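Local coordinates for PmbA-related protein (Thermotoga maritima, PDB 1VL4) that is of uncertain function but belongs to the PmbA/TldD-related peptidase U62 family, whose members are generally assigned metallopeptidase activity, at residues K234-D246 against L358-V371. Residues are numbered along the deposited sequence; the frame is centred on the assembly and turned at random.
Sequences KYPVLMRNTALLD and LLKEMDRGVVITEV
V237, L238 and M239 pair in parallel with V366, V367 and I368, joining two strands of the mixed sheet in the C-terminal domain and illustrating how such a pairing satisfies its polar atoms up to and past the point where one strand ends. P236 O receives V366 N, and L238 uses both its backbone polar groups, N giving to V366 O at 2.7 Å and O taking I368 N. R240 N closes the series on I368 O just as its chain turns into helix 241-247, for which R240 is the N-cap residue. Strand 437-444 takes the other edge of 233-239, bonding Y235, V237 and M239, so alternate residues serve alternate neighbours.

Beyond that point side chains take over. At T369 and E370, a classic beta bulge opposite K390, T369 O accepts a short 2.5 Å bond from T242 OG1, which lies in its carbonyl plane. The same hydroxyl oxygen is gripped side-on by R240 NE and NH1, at 3.0 and 3.1 Å, within the guanidinium plane. A bend at chi3 (73°) in the arginine chain lays that group against T369, whose CB sits 3.6 Å above its centre. NH1 also makes salt bridges to E370 OE2, whose carboxylate plane is turned 78° from the guanidinium, and to E220. A methionine in place of R240 would probably leave E370 and E220 without their shared positive partner and T242 OG1 without its two donors.

On the sheet face bearing L238 and V367, helix 355-362 closes over: L238 CD1 meets L358 CD1, CD2 meets L359 CD2, and M362 SD rests near the L238 backbone. At the far end one water accepts from V371 N at 2.9 Å and lies within hydrogen-bonding distance of D246 OD2, at 2.6 Å, and of E370 OE1.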
# COMPACT_ATOMS: atom_id res chain seq x y z
N LYS A 234 -12.97 -31.27 -11.82
CA LYS A 234 -11.57 -31.25 -12.16
C LYS A 234 -11.46 -31.20 -13.70
O LYS A 234 -12.07 -32.01 -14.37
CB LYS A 234 -10.91 -32.49 -11.55
CG LYS A 234 -10.72 -32.37 -10.04
CD LYS A 234 -10.73 -33.73 -9.33
N TYR A 235 -10.79 -30.19 -14.24
CA TYR A 235 -10.58 -30.13 -15.69
C TYR A 235 -9.13 -29.89 -16.05
O TYR A 235 -8.39 -29.28 -15.29
CB TYR A 235 -11.37 -29.01 -16.34
CG TYR A 235 -12.85 -29.06 -16.15
CD1 TYR A 235 -13.42 -28.45 -15.05
CD2 TYR A 235 -13.68 -29.66 -17.06
CE1 TYR A 235 -14.78 -28.47 -14.84
CE2 TYR A 235 -15.07 -29.70 -16.85
CZ TYR A 235 -15.59 -29.08 -15.73
OH TYR A 235 -16.96 -29.04 -15.47
N PRO A 236 -8.72 -30.36 -17.25
CA PRO A 236 -7.44 -29.90 -17.79
C PRO A 236 -7.53 -28.37 -17.97
O PRO A 236 -8.63 -27.86 -18.28
CB PRO A 236 -7.31 -30.62 -19.15
CG PRO A 236 -8.43 -31.57 -19.23
CD PRO A 236 -9.44 -31.23 -18.18
N VAL A 237 -6.44 -27.67 -17.70
CA VAL A 237 -6.43 -26.21 -17.75
C VAL A 237 -5.30 -25.73 -18.64
O VAL A 237 -4.12 -26.02 -18.38
CB VAL A 237 -6.32 -25.58 -16.34
CG1 VAL A 237 -6.02 -24.08 -16.44
CG2 VAL A 237 -7.62 -25.79 -15.52
N LEU A 238 -5.66 -25.01 -19.70
CA LEU A 238 -4.65 -24.28 -20.46
C LEU A 238 -4.57 -22.87 -19.83
O LEU A 238 -5.45 -22.04 -20.00
CB LEU A 238 -5.03 -24.23 -21.93
CG LEU A 238 -4.25 -23.35 -22.91
CD1 LEU A 238 -2.79 -23.38 -22.63
CD2 LEU A 238 -4.60 -23.83 -24.34
N MET A 239 -3.54 -22.66 -19.03
CA MET A 239 -3.38 -21.37 -18.40
C MET A 239 -2.59 -20.42 -19.29
O MET A 239 -1.38 -20.55 -19.46
CB MET A 239 -2.75 -21.54 -17.05
CG MET A 239 -2.53 -20.22 -16.34
SD MET A 239 -2.39 -20.42 -14.56
CE MET A 239 -3.91 -21.27 -14.26
N ARG A 240 -3.29 -19.44 -19.86
CA ARG A 240 -2.64 -18.48 -20.72
C ARG A 240 -1.55 -17.73 -19.95
O ARG A 240 -1.64 -17.56 -18.73
CB ARG A 240 -3.62 -17.49 -21.31
CG ARG A 240 -3.09 -16.76 -22.54
CD ARG A 240 -4.13 -15.90 -23.18
NE ARG A 240 -4.39 -14.72 -22.37
CZ ARG A 240 -5.37 -13.86 -22.61
NH1 ARG A 240 -5.53 -12.84 -21.80
NH2 ARG A 240 -6.16 -14.01 -23.67
N ASN A 241 -0.54 -17.30 -20.70
CA ASN A 241 0.58 -16.51 -20.18
C ASN A 241 0.17 -15.42 -19.17
O ASN A 241 0.76 -15.32 -18.09
CB ASN A 241 1.50 -15.96 -21.33
CG ASN A 241 0.77 -15.21 -22.45
OD1 ASN A 241 -0.36 -14.74 -22.30
ND2 ASN A 241 1.47 -15.05 -23.59
N THR A 242 -0.81 -14.61 -19.52
CA THR A 242 -1.26 -13.51 -18.66
C THR A 242 -1.72 -13.98 -17.26
O THR A 242 -1.46 -13.30 -16.28
CB THR A 242 -2.43 -12.76 -19.30
OG1 THR A 242 -3.40 -13.70 -19.75
CG2 THR A 242 -1.97 -11.99 -20.50
N ALA A 243 -2.39 -15.14 -17.16
CA ALA A 243 -2.78 -15.68 -15.84
C ALA A 243 -1.53 -16.21 -15.10
O ALA A 243 -1.31 -15.96 -13.90
CB ALA A 243 -3.83 -16.76 -15.99
N LEU A 244 -0.67 -16.91 -15.83
CA LEU A 244 0.47 -17.57 -15.21
C LEU A 244 1.47 -16.54 -14.73
O LEU A 244 2.10 -16.74 -13.69
CB LEU A 244 1.10 -18.58 -16.17
CG LEU A 244 2.30 -19.35 -15.65
CD1 LEU A 244 1.90 -20.23 -14.46
CD2 LEU A 244 2.86 -20.19 -16.78
N LEU A 245 1.63 -15.45 -15.48
CA LEU A 245 2.52 -14.35 -15.07
C LEU A 245 2.16 -13.87 -13.66
O LEU A 245 3.05 -13.60 -12.88
CB LEU A 245 2.46 -13.16 -16.04
CG LEU A 245 3.16 -13.34 -17.36
CD1 LEU A 245 2.74 -12.25 -18.32
CD2 LEU A 245 4.68 -13.36 -17.12
N ASP A 246 0.87 -13.72 -13.36
CA ASP A 246 0.46 -13.33 -11.97
C ASP A 246 0.63 -14.46 -10.95
O ASP A 246 1.14 -14.26 -9.83
CB ASP A 246 -0.98 -12.85 -11.92
CG ASP A 246 -1.22 -11.60 -12.73
OD1 ASP A 246 -0.26 -10.84 -13.03
OD2 ASP A 246 -2.40 -11.40 -13.12
N LEU A 358 -1.42 -25.84 -28.34
CA LEU A 358 -1.83 -26.22 -26.99
C LEU A 358 -3.34 -26.46 -26.85
O LEU A 358 -3.77 -27.39 -26.16
CB LEU A 358 -1.37 -25.17 -25.96
CG LEU A 358 0.13 -25.01 -25.73
CD1 LEU A 358 0.32 -24.07 -24.56
CD2 LEU A 358 0.92 -26.31 -25.50
N LEU A 359 -4.14 -25.61 -27.46
CA LEU A 359 -5.61 -25.82 -27.52
C LEU A 359 -5.94 -27.17 -28.12
O LEU A 359 -6.73 -27.97 -27.57
CB LEU A 359 -6.28 -24.75 -28.39
CG LEU A 359 -6.58 -23.44 -27.68
CD1 LEU A 359 -6.98 -22.38 -28.73
CD2 LEU A 359 -7.66 -23.64 -26.65
N LYS A 360 -5.32 -27.41 -29.28
CA LYS A 360 -5.51 -28.62 -30.03
C LYS A 360 -5.08 -29.81 -29.19
O LYS A 360 -5.83 -30.81 -29.08
CB LYS A 360 -4.72 -28.56 -31.34
CG LYS A 360 -5.50 -28.21 -32.62
CD LYS A 360 -6.45 -27.03 -32.46
CE LYS A 360 -7.40 -26.93 -33.63
NZ LYS A 360 -8.32 -28.12 -33.75
N GLU A 361 -3.90 -29.74 -28.58
CA GLU A 361 -3.44 -30.87 -27.73
C GLU A 361 -4.35 -31.12 -26.53
O GLU A 361 -4.62 -32.26 -26.20
CB GLU A 361 -2.04 -30.62 -27.19
CG GLU A 361 -0.95 -30.56 -28.23
CD GLU A 361 -0.40 -31.90 -28.55
OE1 GLU A 361 -1.02 -32.91 -28.15
OE2 GLU A 361 0.66 -31.94 -29.21
N MET A 362 -4.79 -30.05 -25.85
CA MET A 362 -5.71 -30.21 -24.74
C MET A 362 -7.04 -30.82 -25.19
O MET A 362 -7.59 -31.68 -24.50
CB MET A 362 -6.00 -28.87 -24.08
CG MET A 362 -7.00 -29.02 -22.89
SD MET A 362 -7.24 -27.52 -21.94
CE MET A 362 -8.09 -26.51 -23.14
N ASP A 363 -7.55 -30.31 -26.31
CA ASP A 363 -8.75 -30.76 -26.99
C ASP A 363 -10.07 -30.47 -26.26
O ASP A 363 -11.07 -30.10 -26.88
CB ASP A 363 -8.66 -32.25 -27.32
CG ASP A 363 -9.92 -32.76 -28.02
OD1 ASP A 363 -10.15 -32.33 -29.16
OD2 ASP A 363 -10.69 -33.55 -27.42
N ARG A 364 -10.11 -30.73 -24.96
CA ARG A 364 -11.31 -30.46 -24.19
C ARG A 364 -10.98 -30.04 -22.75
O ARG A 364 -10.30 -30.75 -22.03
CB ARG A 364 -12.21 -31.67 -24.22
CG ARG A 364 -13.59 -31.46 -23.69
CD ARG A 364 -14.39 -32.71 -23.95
NE ARG A 364 -15.72 -32.61 -23.38
CZ ARG A 364 -15.99 -32.74 -22.08
NH1 ARG A 364 -15.02 -32.96 -21.20
NH2 ARG A 364 -17.25 -32.64 -21.66
N GLY A 365 -11.45 -28.89 -22.32
CA GLY A 365 -10.99 -28.37 -21.05
C GLY A 365 -11.22 -26.88 -20.90
O GLY A 365 -11.97 -26.28 -21.67
N VAL A 366 -10.56 -26.31 -19.90
CA VAL A 366 -10.71 -24.90 -19.57
C VAL A 366 -9.47 -24.12 -19.99
O VAL A 366 -8.35 -24.59 -19.80
CB VAL A 366 -10.91 -24.71 -18.07
CG1 VAL A 366 -11.05 -23.20 -17.75
CG2 VAL A 366 -12.15 -25.48 -17.59
N VAL A 367 -9.69 -22.94 -20.55
CA VAL A 367 -8.63 -21.97 -20.75
C VAL A 367 -8.82 -20.88 -19.67
O VAL A 367 -9.88 -20.33 -19.53
CB VAL A 367 -8.68 -21.33 -22.15
CG1 VAL A 367 -7.72 -20.11 -22.23
CG2 VAL A 367 -8.34 -22.37 -23.23
N ILE A 368 -7.78 -20.61 -18.89
CA ILE A 368 -7.83 -19.53 -17.93
C ILE A 368 -6.90 -18.43 -18.41
O ILE A 368 -5.69 -18.65 -18.59
CB ILE A 368 -7.55 -20.03 -16.49
CG1 ILE A 368 -8.84 -20.64 -15.95
CG2 ILE A 368 -7.08 -18.88 -15.53
CD1 ILE A 368 -8.60 -21.66 -14.98
N THR A 369 -7.49 -17.26 -18.62
CA THR A 369 -6.78 -16.10 -19.19
C THR A 369 -6.38 -15.05 -18.16
O THR A 369 -5.44 -14.32 -18.40
CB THR A 369 -7.64 -15.37 -20.23
OG1 THR A 369 -8.91 -15.05 -19.65
CG2 THR A 369 -7.84 -16.26 -21.47
N GLU A 370 -7.10 -14.97 -17.06
CA GLU A 370 -6.78 -14.04 -15.98
C GLU A 370 -7.17 -14.64 -14.64
O GLU A 370 -8.15 -15.40 -14.54
CB GLU A 370 -7.52 -12.71 -16.16
CG GLU A 370 -7.40 -12.08 -17.59
CD GLU A 370 -6.01 -11.55 -17.89
OE1 GLU A 370 -5.18 -11.46 -16.94
OE2 GLU A 370 -5.75 -11.22 -19.07
N VAL A 371 -6.37 -14.33 -13.61
CA VAL A 371 -6.72 -14.62 -12.21
C VAL A 371 -6.78 -13.33 -11.35
O VAL A 371 -6.13 -12.35 -11.64
CB VAL A 371 -5.72 -15.61 -11.57
CG1 VAL A 371 -5.90 -17.01 -12.14
CG2 VAL A 371 -4.26 -15.16 -11.77
O HOH W 1 -4.22 -12.64 -14.46